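PDB 6RPP: cell division control protein from Pyrococcus abyssi, which is an intein of the HINT fold, set within an MCM-type replicative helicase, and probably excises itself by protein splicing, joining the flanking host sequences. Local coordinates for residues Ala4-Val12 with Lys19-Arg27; Ala66-Pro77 with Asp144-Tyr155. The protein carries 2 engineered substitutions. All blocks are in the same frame, centred on the assembly; numbering follows the deposited sequence.

Contact 1. Residues Ala4-Val12 with Lys19-Arg27. Engineered in segment 4-12: A4 (natural residue Cys).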
loop_
_atom_site.group_PDB
_atom_site.type_symbol
_atom_site.label_atom_id
_atom_site.label_comp_id
_atom_site.label_asym_id
_atom_site.label_seq_id
_atom_site.Cartn_x
_atom_site.Cartn_y
_atom_site.Cartn_z
ATOM N N ALA A 4 -6.875 -0.282 1.301
ATOM C CA ALA A 4 -5.909 -0.288 2.399
ATOM C C ALA A 4 -5.212 -1.646 2.484
ATOM O O ALA A 4 -5.549 -2.587 1.745
ATOM C CB ALA A 4 -6.616 0.061 3.729
ATOM N N VAL A 5 -4.223 -1.738 3.391
ATOM C CA VAL A 5 -3.372 -2.919 3.480
ATOM C C VAL A 5 -3.249 -3.378 4.945
ATOM O O VAL A 5 -3.543 -2.647 5.890
ATOM C CB VAL A 5 -1.973 -2.678 2.862
ATOM C CG1 VAL A 5 -2.083 -2.106 1.462
ATOM C CG2 VAL A 5 -1.140 -1.727 3.769
ATOM N N ASP A 6 -2.802 -4.625 5.130
ATOM C CA ASP A 6 -2.554 -5.228 6.453
ATOM C C ASP A 6 -1.413 -4.526 7.237
ATOM O O ASP A 6 -0.424 -4.070 6.655
ATOM C CB ASP A 6 -2.234 -6.713 6.166
ATOM C CG ASP A 6 -1.930 -7.535 7.357
ATOM O OD1 ASP A 6 -0.877 -7.384 8.007
ATOM O OD2 ASP A 6 -2.696 -8.480 7.631
ATOM N N TYR A 7 -1.636 -4.449 8.557
ATOM C CA TYR A 7 -0.675 -3.932 9.545
ATOM C C TYR A 7 0.771 -4.268 9.210
ATOM O O TYR A 7 1.677 -3.406 9.324
ATOM C CB TYR A 7 -1.026 -4.498 10.919
ATOM C CG TYR A 7 -0.325 -3.837 12.085
ATOM C CD1 TYR A 7 1.016 -4.024 12.287
ATOM C CD2 TYR A 7 -1.057 -3.137 13.007
ATOM C CE1 TYR A 7 1.648 -3.440 13.371
ATOM C CE2 TYR A 7 -0.430 -2.581 14.119
ATOM C CZ TYR A 7 0.920 -2.711 14.242
ATOM O OH TYR A 7 1.544 -2.141 15.355
ATOM N N GLU A 8 1.018 -5.514 8.817
ATOM C CA GLU A 8 2.402 -6.024 8.757
ATOM C C GLU A 8 3.082 -5.699 7.435
ATOM O O GLU A 8 4.260 -6.080 7.261
ATOM C CB GLU A 8 2.462 -7.513 9.016
ATOM C CG GLU A 8 2.042 -7.901 10.421
ATOM C CD GLU A 8 2.157 -9.381 10.688
ATOM O OE1 GLU A 8 1.376 -10.170 10.088
ATOM O OE2 GLU A 8 3.003 -9.798 11.482
ATOM N N THR A 9 2.368 -5.087 6.477
ATOM C CA THR A 9 2.990 -4.621 5.234
ATOM C C THR A 9 4.138 -3.688 5.611
ATOM O O THR A 9 3.912 -2.734 6.340
ATOM C CB THR A 9 1.967 -3.868 4.403
ATOM O OG1 THR A 9 0.759 -4.676 4.295
ATOM C CG2 THR A 9 2.484 -3.549 2.996
ATOM N N GLU A 10 5.381 -3.992 5.174
ATOM C CA GLU A 10 6.538 -3.224 5.626
ATOM C C GLU A 10 6.927 -2.145 4.611
ATOM O O GLU A 10 7.309 -2.448 3.470
ATOM C CB GLU A 10 7.724 -4.165 5.885
ATOM C CG GLU A 10 7.467 -5.109 7.047
ATOM C CD GLU A 10 8.677 -5.837 7.609
ATOM O OE1 GLU A 10 9.827 -5.688 7.090
ATOM O OE2 GLU A 10 8.472 -6.626 8.593
ATOM N N VAL A 11 6.815 -0.888 5.023
ATOM C CA VAL A 11 7.120 0.273 4.182
ATOM C C VAL A 11 8.614 0.507 4.189
ATOM O O VAL A 11 9.229 0.573 5.262
ATOM C CB VAL A 11 6.398 1.513 4.724
ATOM C CG1 VAL A 11 6.683 2.721 3.873
ATOM C CG2 VAL A 11 4.841 1.231 4.759
ATOM N N VAL A 12 9.207 0.637 2.996
ATOM C CA VAL A 12 10.614 1.023 2.890
ATOM C C VAL A 12 10.764 2.529 3.111
ATOM O O VAL A 12 10.206 3.362 2.384
ATOM C CB VAL A 12 11.187 0.570 1.543
ATOM C CG1 VAL A 12 12.690 0.918 1.437
ATOM C CG2 VAL A 12 11.005 -0.895 1.365
ATOM N N LYS A 19 9.636 -0.556 8.016
ATOM C CA LYS A 19 8.766 -0.486 9.195
ATOM C C LYS A 19 7.345 -0.903 8.816
ATOM O O LYS A 19 6.816 -0.502 7.764
ATOM C CB LYS A 19 8.718 0.952 9.756
ATOM C CG LYS A 19 8.197 1.122 11.152
ATOM C CD LYS A 19 8.860 2.380 11.769
ATOM C CE LYS A 19 7.908 3.205 12.633
ATOM N NZ LYS A 19 8.388 4.623 12.793
ATOM N N LYS A 20 6.702 -1.621 9.746
ATOM C CA LYS A 20 5.329 -2.059 9.495
ATOM C C LYS A 20 4.432 -0.851 9.399
ATOM O O LYS A 20 4.497 0.042 10.237
ATOM C CB LYS A 20 4.837 -2.995 10.619
ATOM C CG LYS A 20 5.585 -4.319 10.649
ATOM C CD LYS A 20 5.107 -5.219 11.815
ATOM C CE LYS A 20 6.143 -5.278 12.907
ATOM N NZ LYS A 20 5.886 -6.453 13.796
ATOM N N ILE A 21 3.553 -0.828 8.392
ATOM C CA ILE A 21 2.693 0.321 8.220
ATOM C C ILE A 21 1.795 0.514 9.444
ATOM O O ILE A 21 1.457 1.648 9.795
ATOM C CB ILE A 21 1.871 0.211 6.919
ATOM C CG1 ILE A 21 1.156 1.530 6.578
ATOM C CG2 ILE A 21 0.872 -0.968 6.961
ATOM C CD1 ILE A 21 0.485 1.568 5.217
ATOM N N GLY A 22 1.358 -0.560 10.056
ATOM C CA GLY A 22 0.504 -0.422 11.233
ATOM C C GLY A 22 1.200 0.333 12.341
ATOM O O GLY A 22 0.574 1.122 13.061
ATOM N N GLU A 23 2.491 0.082 12.507
ATOM C CA GLU A 23 3.258 0.810 13.524
ATOM C C GLU A 23 3.331 2.303 13.190
ATOM O O GLU A 23 3.155 3.166 14.079
ATOM C CB GLU A 23 4.647 0.192 13.613
ATOM C CG GLU A 23 5.608 0.925 14.568
ATOM C CD GLU A 23 6.864 0.126 14.832
ATOM O OE1 GLU A 23 6.849 -1.114 14.597
ATOM O OE2 GLU A 23 7.857 0.742 15.286
ATOM N N ILE A 24 3.709 2.632 11.958
ATOM C CA ILE A 24 3.747 4.030 11.495
ATOM C C ILE A 24 2.408 4.709 11.743
ATOM O O ILE A 24 2.351 5.821 12.296
ATOM C CB ILE A 24 4.098 4.091 9.992
ATOM C CG1 ILE A 24 5.495 3.534 9.721
ATOM C CG2 ILE A 24 3.939 5.506 9.420
ATOM C CD1 ILE A 24 5.727 3.299 8.212
ATOM N N VAL A 25 1.305 4.067 11.320
ATOM C CA VAL A 25 0.030 4.745 11.436
ATOM C C VAL A 25 -0.423 4.879 12.893
ATOM O O VAL A 25 -0.905 5.960 13.302
ATOM C CB VAL A 25 -1.028 4.004 10.602
ATOM C CG1 VAL A 25 -2.379 4.621 10.866
ATOM C CG2 VAL A 25 -0.660 4.123 9.133
ATOM N N GLU A 26 -0.360 3.784 13.671
ATOM C CA GLU A 26 -0.889 3.860 15.028
ATOM C C GLU A 26 -0.124 4.871 15.870
ATOM O O GLU A 26 -0.737 5.546 16.709
ATOM C CB GLU A 26 -0.842 2.483 15.669
ATOM C CG GLU A 26 -1.788 1.468 15.005
ATOM C CD GLU A 26 -3.277 1.795 15.169
ATOM O OE1 GLU A 26 -3.668 2.707 15.956
ATOM O OE2 GLU A 26 -4.068 1.062 14.532
ATOM N N ARG A 27 1.194 5.020 15.650
ATOM C CA ARG A 27 1.927 6.036 16.407
ATOM C C ARG A 27 1.435 7.429 16.056
ATOM O O ARG A 27 1.341 8.306 16.932
ATOM C CB ARG A 27 3.428 5.907 16.137
ATOM C CG ARG A 27 4.311 6.924 16.864
ATOM C CD ARG A 27 5.757 6.768 16.386
ATOM N NE ARG A 27 6.632 7.858 16.814
ATOM C CZ ARG A 27 7.670 7.695 17.629
ATOM N NH1 ARG A 27 7.947 6.489 18.110
ATOM N NH2 ARG A 27 8.427 8.732 17.976
#
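Y7 lays a face of its ring flat against the first turn of the helix beginning at I21: CA of G22 lies 3.5 Å from the centroid of the Y7 ring and 6° off its normal, a CH-pi contact. The ring reaches that place because CG is anti to the backbone N (chi1 -167°). Glycine suits position 22, since a beta carbon there would collide with CG of Y7. K20 brings CD to the ring edge.

Main-chain bonds fix the same turn. G22 N gives a hydrogen bond of 3.0 Å to a lone pair of Y7 O, and I21 N one of 2.8 Å to T9 O, so two amides at the helix start, where no preceding turn can supply acceptors, are satisfied. V11 and K19 exchange N-H...O bonds as an antiparallel hydrogen-bonded pair, with E10 and K20 as the non-hydrogen-bonded pair beside them. The result is a short beta hairpin running into the helix, K20 being its N-cap, in the intein's splicing domain. On the approach, D6 forms an Asx turn, OD1 accepting from E8 N at 2.8 Å, and T9 OG1 donates to D6 O.

Isoleucine suits the buried start of the helix because its beta-branched carbons serve two neighbours: CG2 of I21 is 3.8 Å from CG2 of V5, the side chains crossing near a right angle, while CB meets CG2 of V11.

Contact 2. Residues Ala66-Pro77 with Asp144-Tyr155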
loop_
_atom_site.group_PDB
_atom_site.type_symbol
_atom_site.label_atom_id
_atom_site.label_comp_id
_atom_site.label_asym_id
_atom_site.label_seq_id
_atom_site.Cartn_x
_atom_site.Cartn_y
_atom_site.Cartn_z
ATOM N N ALA A 66 10.082 10.221 -1.765
ATOM C CA ALA A 66 8.944 11.113 -1.755
ATOM C C ALA A 66 8.419 11.170 -0.337
ATOM O O ALA A 66 8.767 10.333 0.498
ATOM C CB ALA A 66 7.865 10.630 -2.765
ATOM N N ARG A 67 7.675 12.227 -0.027
ATOM C CA ARG A 67 7.148 12.379 1.330
ATOM C C ARG A 67 5.700 11.880 1.426
ATOM O O ARG A 67 4.890 12.090 0.513
ATOM C CB ARG A 67 7.252 13.846 1.775
ATOM C CG ARG A 67 8.710 14.271 2.150
ATOM C CD ARG A 67 9.123 13.826 3.593
ATOM N NE ARG A 67 10.566 13.927 3.865
ATOM C CZ ARG A 67 11.145 13.728 5.058
ATOM N NH1 ARG A 67 10.419 13.409 6.136
ATOM N NH2 ARG A 67 12.466 13.847 5.179
ATOM N N ALA A 68 5.382 11.157 2.507
ATOM C CA ALA A 68 4.008 10.815 2.828
ATOM C C ALA A 68 3.535 11.720 3.949
ATOM O O ALA A 68 4.307 12.008 4.868
ATOM C CB ALA A 68 3.898 9.346 3.267
ATOM N N ASN A 69 2.302 12.256 3.839
ATOM C CA ASN A 69 1.892 13.283 4.808
ATOM C C ASN A 69 0.588 13.004 5.555
ATOM O O ASN A 69 0.240 13.784 6.460
ATOM C CB ASN A 69 1.835 14.673 4.118
ATOM C CG ASN A 69 0.788 14.760 2.990
ATOM O OD1 ASN A 69 0.319 13.776 2.519
ATOM N ND2 ASN A 69 0.426 15.982 2.600
ATOM N N ILE A 70 -0.130 11.924 5.238
ATOM C CA ILE A 70 -1.298 11.524 6.029
ATOM C C ILE A 70 -1.261 10.010 6.246
ATOM O O ILE A 70 -0.959 9.235 5.327
ATOM C CB ILE A 70 -2.629 11.907 5.334
ATOM C CG1 ILE A 70 -2.751 13.412 5.082
ATOM C CG2 ILE A 70 -3.829 11.356 6.116
ATOM C CD1 ILE A 70 -3.165 14.181 6.286
ATOM N N ALA A 71 -1.558 9.617 7.485
ATOM C CA ALA A 71 -1.682 8.232 7.918
ATOM C C ALA A 71 -3.166 7.912 8.111
ATOM O O ALA A 71 -3.899 8.685 8.747
ATOM C CB ALA A 71 -0.946 8.009 9.228
ATOM N N TRP A 72 -3.597 6.768 7.571
ATOM C CA TRP A 72 -4.983 6.339 7.569
ATOM C C TRP A 72 -5.155 5.025 8.308
ATOM O O TRP A 72 -4.413 4.084 8.060
ATOM C CB TRP A 72 -5.469 6.117 6.133
ATOM C CG TRP A 72 -5.807 7.320 5.451
ATOM C CD1 TRP A 72 -5.041 8.005 4.518
ATOM C CD2 TRP A 72 -7.004 8.072 5.612
ATOM N NE1 TRP A 72 -5.715 9.131 4.115
ATOM C CE2 TRP A 72 -6.920 9.186 4.753
ATOM C CE3 TRP A 72 -8.152 7.895 6.378
ATOM C CZ2 TRP A 72 -7.943 10.116 4.653
ATOM C CZ3 TRP A 72 -9.170 8.820 6.270
ATOM C CH2 TRP A 72 -9.060 9.911 5.423
ATOM N N LYS A 73 -6.145 4.964 9.189
ATOM C CA LYS A 73 -6.511 3.733 9.889
ATOM C C LYS A 73 -7.989 3.508 9.646
ATOM O O LYS A 73 -8.790 4.357 10.023
ATOM C CB LYS A 73 -6.270 3.880 11.391
ATOM C CG LYS A 73 -6.839 2.762 12.322
ATOM C CD LYS A 73 -6.622 3.085 13.757
ATOM C CE LYS A 73 -7.032 1.909 14.764
ATOM N NZ LYS A 73 -6.555 2.218 16.057
ATOM N N ARG A 74 -8.362 2.363 9.074
ATOM C CA ARG A 74 -9.743 2.145 8.694
ATOM C C ARG A 74 -10.212 0.786 9.188
ATOM O O ARG A 74 -9.426 -0.152 9.323
ATOM C CB ARG A 74 -9.968 2.243 7.156
ATOM C CG ARG A 74 -9.625 3.628 6.577
ATOM C CD ARG A 74 -10.386 3.893 5.273
ATOM N NE ARG A 74 -9.688 4.850 4.409
ATOM C CZ ARG A 74 -10.100 6.092 4.184
ATOM N NH1 ARG A 74 -11.218 6.529 4.745
ATOM N NH2 ARG A 74 -9.399 6.894 3.391
ATOM N N THR A 75 -11.520 0.673 9.411
ATOM C CA THR A 75 -12.082 -0.622 9.747
ATOM C C THR A 75 -11.810 -1.636 8.632
ATOM O O THR A 75 -12.049 -1.374 7.444
ATOM C CB THR A 75 -13.592 -0.482 9.991
ATOM O OG1 THR A 75 -13.803 0.494 11.018
ATOM C CG2 THR A 75 -14.227 -1.781 10.434
ATOM N N ALA A 76 -11.358 -2.807 9.022
ATOM C CA ALA A 76 -11.140 -3.847 8.032
ATOM C C ALA A 76 -12.474 -4.280 7.413
ATOM O O ALA A 76 -13.511 -4.387 8.103
ATOM C CB ALA A 76 -10.446 -5.041 8.674
ATOM N N PRO A 77 -12.489 -4.574 6.119
ATOM C CA PRO A 77 -13.671 -5.212 5.525
ATOM C C PRO A 77 -13.888 -6.662 6.007
ATOM O O PRO A 77 -13.049 -7.225 6.741
ATOM C CB PRO A 77 -13.366 -5.136 4.025
ATOM C CG PRO A 77 -11.876 -5.168 3.929
ATOM C CD PRO A 77 -11.398 -4.327 5.132
ATOM N N ASP A 144 -7.196 -9.381 12.198
ATOM C CA ASP A 144 -6.925 -8.016 12.644
ATOM C C ASP A 144 -8.018 -7.108 12.091
ATOM O O ASP A 144 -8.252 -7.107 10.866
ATOM C CB ASP A 144 -5.539 -7.611 12.108
ATOM C CG ASP A 144 -5.090 -6.274 12.558
ATOM O OD1 ASP A 144 -5.875 -5.430 13.043
ATOM O OD2 ASP A 144 -3.869 -6.043 12.323
ATOM N N PRO A 145 -8.743 -6.395 12.915
ATOM C CA PRO A 145 -9.929 -5.664 12.430
ATOM C C PRO A 145 -9.619 -4.255 11.927
ATOM O O PRO A 145 -10.563 -3.488 11.682
ATOM C CB PRO A 145 -10.827 -5.635 13.663
ATOM C CG PRO A 145 -9.834 -5.451 14.776
ATOM C CD PRO A 145 -8.682 -6.410 14.402
ATOM N N TRP A 146 -8.339 -3.966 11.649
ATOM C CA TRP A 146 -7.964 -2.673 11.115
ATOM C C TRP A 146 -7.110 -2.841 9.885
ATOM O O TRP A 146 -6.385 -3.825 9.759
ATOM C CB TRP A 146 -7.180 -1.862 12.138
ATOM C CG TRP A 146 -7.942 -1.615 13.373
ATOM C CD1 TRP A 146 -7.765 -2.256 14.589
ATOM C CD2 TRP A 146 -8.965 -0.646 13.579
ATOM N NE1 TRP A 146 -8.650 -1.784 15.492
ATOM C CE2 TRP A 146 -9.414 -0.799 14.913
ATOM C CE3 TRP A 146 -9.590 0.311 12.762
ATOM C CZ2 TRP A 146 -10.407 0.033 15.486
ATOM C CZ3 TRP A 146 -10.580 1.113 13.308
ATOM C CH2 TRP A 146 -10.991 0.959 14.652
ATOM N N VAL A 147 -7.211 -1.880 8.972
ATOM C CA VAL A 147 -6.318 -1.806 7.811
ATOM C C VAL A 147 -5.760 -0.385 7.678
ATOM O O VAL A 147 -6.277 0.567 8.281
ATOM C CB VAL A 147 -7.022 -2.215 6.510
ATOM C CG1 VAL A 147 -7.348 -3.744 6.596
ATOM C CG2 VAL A 147 -8.326 -1.488 6.338
ATOM N N TYR A 148 -4.731 -0.234 6.811
ATOM C CA TYR A 148 -3.890 0.970 6.910
ATOM C C TYR A 148 -3.525 1.515 5.537
ATOM O O TYR A 148 -3.396 0.783 4.561
ATOM C CB TYR A 148 -2.616 0.625 7.651
ATOM C CG TYR A 148 -2.911 0.184 9.081
ATOM C CD1 TYR A 148 -3.081 1.131 10.059
ATOM C CD2 TYR A 148 -3.074 -1.180 9.421
ATOM C CE1 TYR A 148 -3.375 0.756 11.335
ATOM C CE2 TYR A 148 -3.369 -1.576 10.736
ATOM C CZ TYR A 148 -3.522 -0.574 11.671
ATOM O OH TYR A 148 -3.833 -0.985 12.951
ATOM N N ASP A 149 -3.251 2.806 5.481
ATOM C CA ASP A 149 -2.818 3.383 4.212
ATOM C C ASP A 149 -2.028 4.640 4.530
ATOM O O ASP A 149 -2.050 5.131 5.656
ATOM C CB ASP A 149 -4.031 3.711 3.338
ATOM C CG ASP A 149 -3.668 4.056 1.905
ATOM O OD1 ASP A 149 -2.599 3.577 1.442
ATOM O OD2 ASP A 149 -4.482 4.796 1.305
ATOM N N LEU A 150 -1.332 5.155 3.513
ATOM C CA LEU A 150 -0.605 6.409 3.618
ATOM C C LEU A 150 -0.986 7.263 2.427
ATOM O O LEU A 150 -1.353 6.740 1.380
ATOM C CB LEU A 150 0.907 6.237 3.587
ATOM C CG LEU A 150 1.440 5.324 4.679
ATOM C CD1 LEU A 150 2.869 5.003 4.289
ATOM C CD2 LEU A 150 1.353 5.991 5.993
ATOM N N GLN A 151 -0.906 8.575 2.576
ATOM C CA GLN A 151 -1.058 9.477 1.439
ATOM C C GLN A 151 0.300 9.949 0.949
ATOM O O GLN A 151 1.108 10.430 1.741
ATOM C CB GLN A 151 -1.926 10.676 1.774
ATOM C CG GLN A 151 -1.986 11.659 0.600
ATOM C CD GLN A 151 -2.878 12.835 0.846
ATOM O OE1 GLN A 151 -4.085 12.767 0.614
ATOM N NE2 GLN A 151 -2.297 13.926 1.348
ATOM N N VAL A 152 0.545 9.837 -0.363
ATOM C CA VAL A 152 1.814 10.270 -0.949
ATOM C C VAL A 152 1.522 11.261 -2.063
ATOM O O VAL A 152 1.217 10.861 -3.198
ATOM C CB VAL A 152 2.651 9.103 -1.491
ATOM C CG1 VAL A 152 4.014 9.636 -2.005
ATOM C CG2 VAL A 152 2.896 8.040 -0.357
ATOM N N PRO A 153 1.646 12.554 -1.808
ATOM C CA PRO A 153 1.270 13.530 -2.825
ATOM C C PRO A 153 2.071 13.347 -4.086
ATOM O O PRO A 153 3.286 13.148 -4.042
ATOM C CB PRO A 153 1.585 14.878 -2.168
ATOM C CG PRO A 153 1.314 14.553 -0.699
ATOM C CD PRO A 153 1.852 13.176 -0.491
ATOM N N GLY A 154 1.370 13.502 -5.209
ATOM C CA GLY A 154 1.931 13.422 -6.537
ATOM C C GLY A 154 1.845 11.984 -6.993
ATOM O O GLY A 154 1.032 11.639 -7.866
ATOM N N TYR A 155 2.553 11.123 -6.275
ATOM C CA TYR A 155 2.864 9.791 -6.756
ATOM C C TYR A 155 1.747 8.792 -6.494
ATOM O O TYR A 155 1.581 7.844 -7.263
ATOM C CB TYR A 155 4.093 9.261 -6.029
ATOM C CG TYR A 155 5.350 9.996 -6.420
ATOM C CD1 TYR A 155 6.030 9.614 -7.561
ATOM C CD2 TYR A 155 5.841 11.047 -5.644
ATOM C CE1 TYR A 155 7.173 10.238 -7.952
ATOM C CE2 TYR A 155 6.987 11.733 -6.065
ATOM C CZ TYR A 155 7.646 11.274 -7.189
ATOM O OH TYR A 155 8.807 11.907 -7.561
HETATM O O HOH W 1 5.171 13.479 -1.831
HETATM O O HOH W 2 -5.452 11.213 2.205
HETATM O O HOH W 3 -7.175 4.677 2.090
#
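Q151, K73 and V147 have the most surface buried where strands 66-75 and 146-151 run antiparallel, 146-151 being the outermost strand of a four-stranded sheet in the HINT fold. Q151 reaches across as an extended chain, CG anti to the backbone N (chi1 176°), and its NE2 donates to OD1 of N69 at 2.9 Å. Glutamine suits the place because it can serve both ways: OE1 accepts from a water that in turn accepts from NE1 of W72. N69 and I70 sit opposite the single residue Q151, consistent with a beta bulge in the 66-75 strand: N69 N donates to Q151 O, and Q151 N to I70 O; I70 N has no partner in the model.

K73 lies extended over the indole of W146. Its CE is 3.5 Å from the centroid of the six-membered ring of W146 and its NZ 4.5 Å, over the same face, adding a cation-pi interaction to the CH-pi contact. The ammonium forms a salt bridge with E26. With W146 replaced by an alanine, K73 would still have E26 but would probably lose the flat surface steadying its methylenes, leaving the chain freer to turn.

V147 is gripped through its backbone: R74 N to V147 O is 2.9 Å and V147 N to R74 O 2.8 Å. A beta-branched residue suits this strand position, with CG1 3.9 Å from CB of A76 and CG2 packed against R74 O.

D149 OD2 accepts from A168 N, consistent with a place near the C-terminal splice junction. Main-chain bonds thus fasten the contact; A71 and L150 give an apolar patch toward V25 and I21, K73 and Y148 on that face are tied to E26, and water partly links the polar Q151, W72, R74 and D149.

Overall arrangement
The centres of the two contacts are 9 Å apart, and along the chain contact 1 closes before contact 2 opens. Contact 1 belongs to the hairpin of strands 10-11 and 19-20 and the start of helix 21-35; contact 2 joins an edge strand, 146-151, to strand 63-75 in a four-stranded sheet. The helix packs on that sheet, V25 and I21 touching its strands. Y148 joins the two contacts: its N bonds V5 O at 2.8 Å, and its OH lies 2.6 Å from OE2 of E26. A4, an engineered substitution for cysteine, packs on V147. A cysteine starting an intein commonly begins splicing, so this sheet edge probably helps shape the splice site.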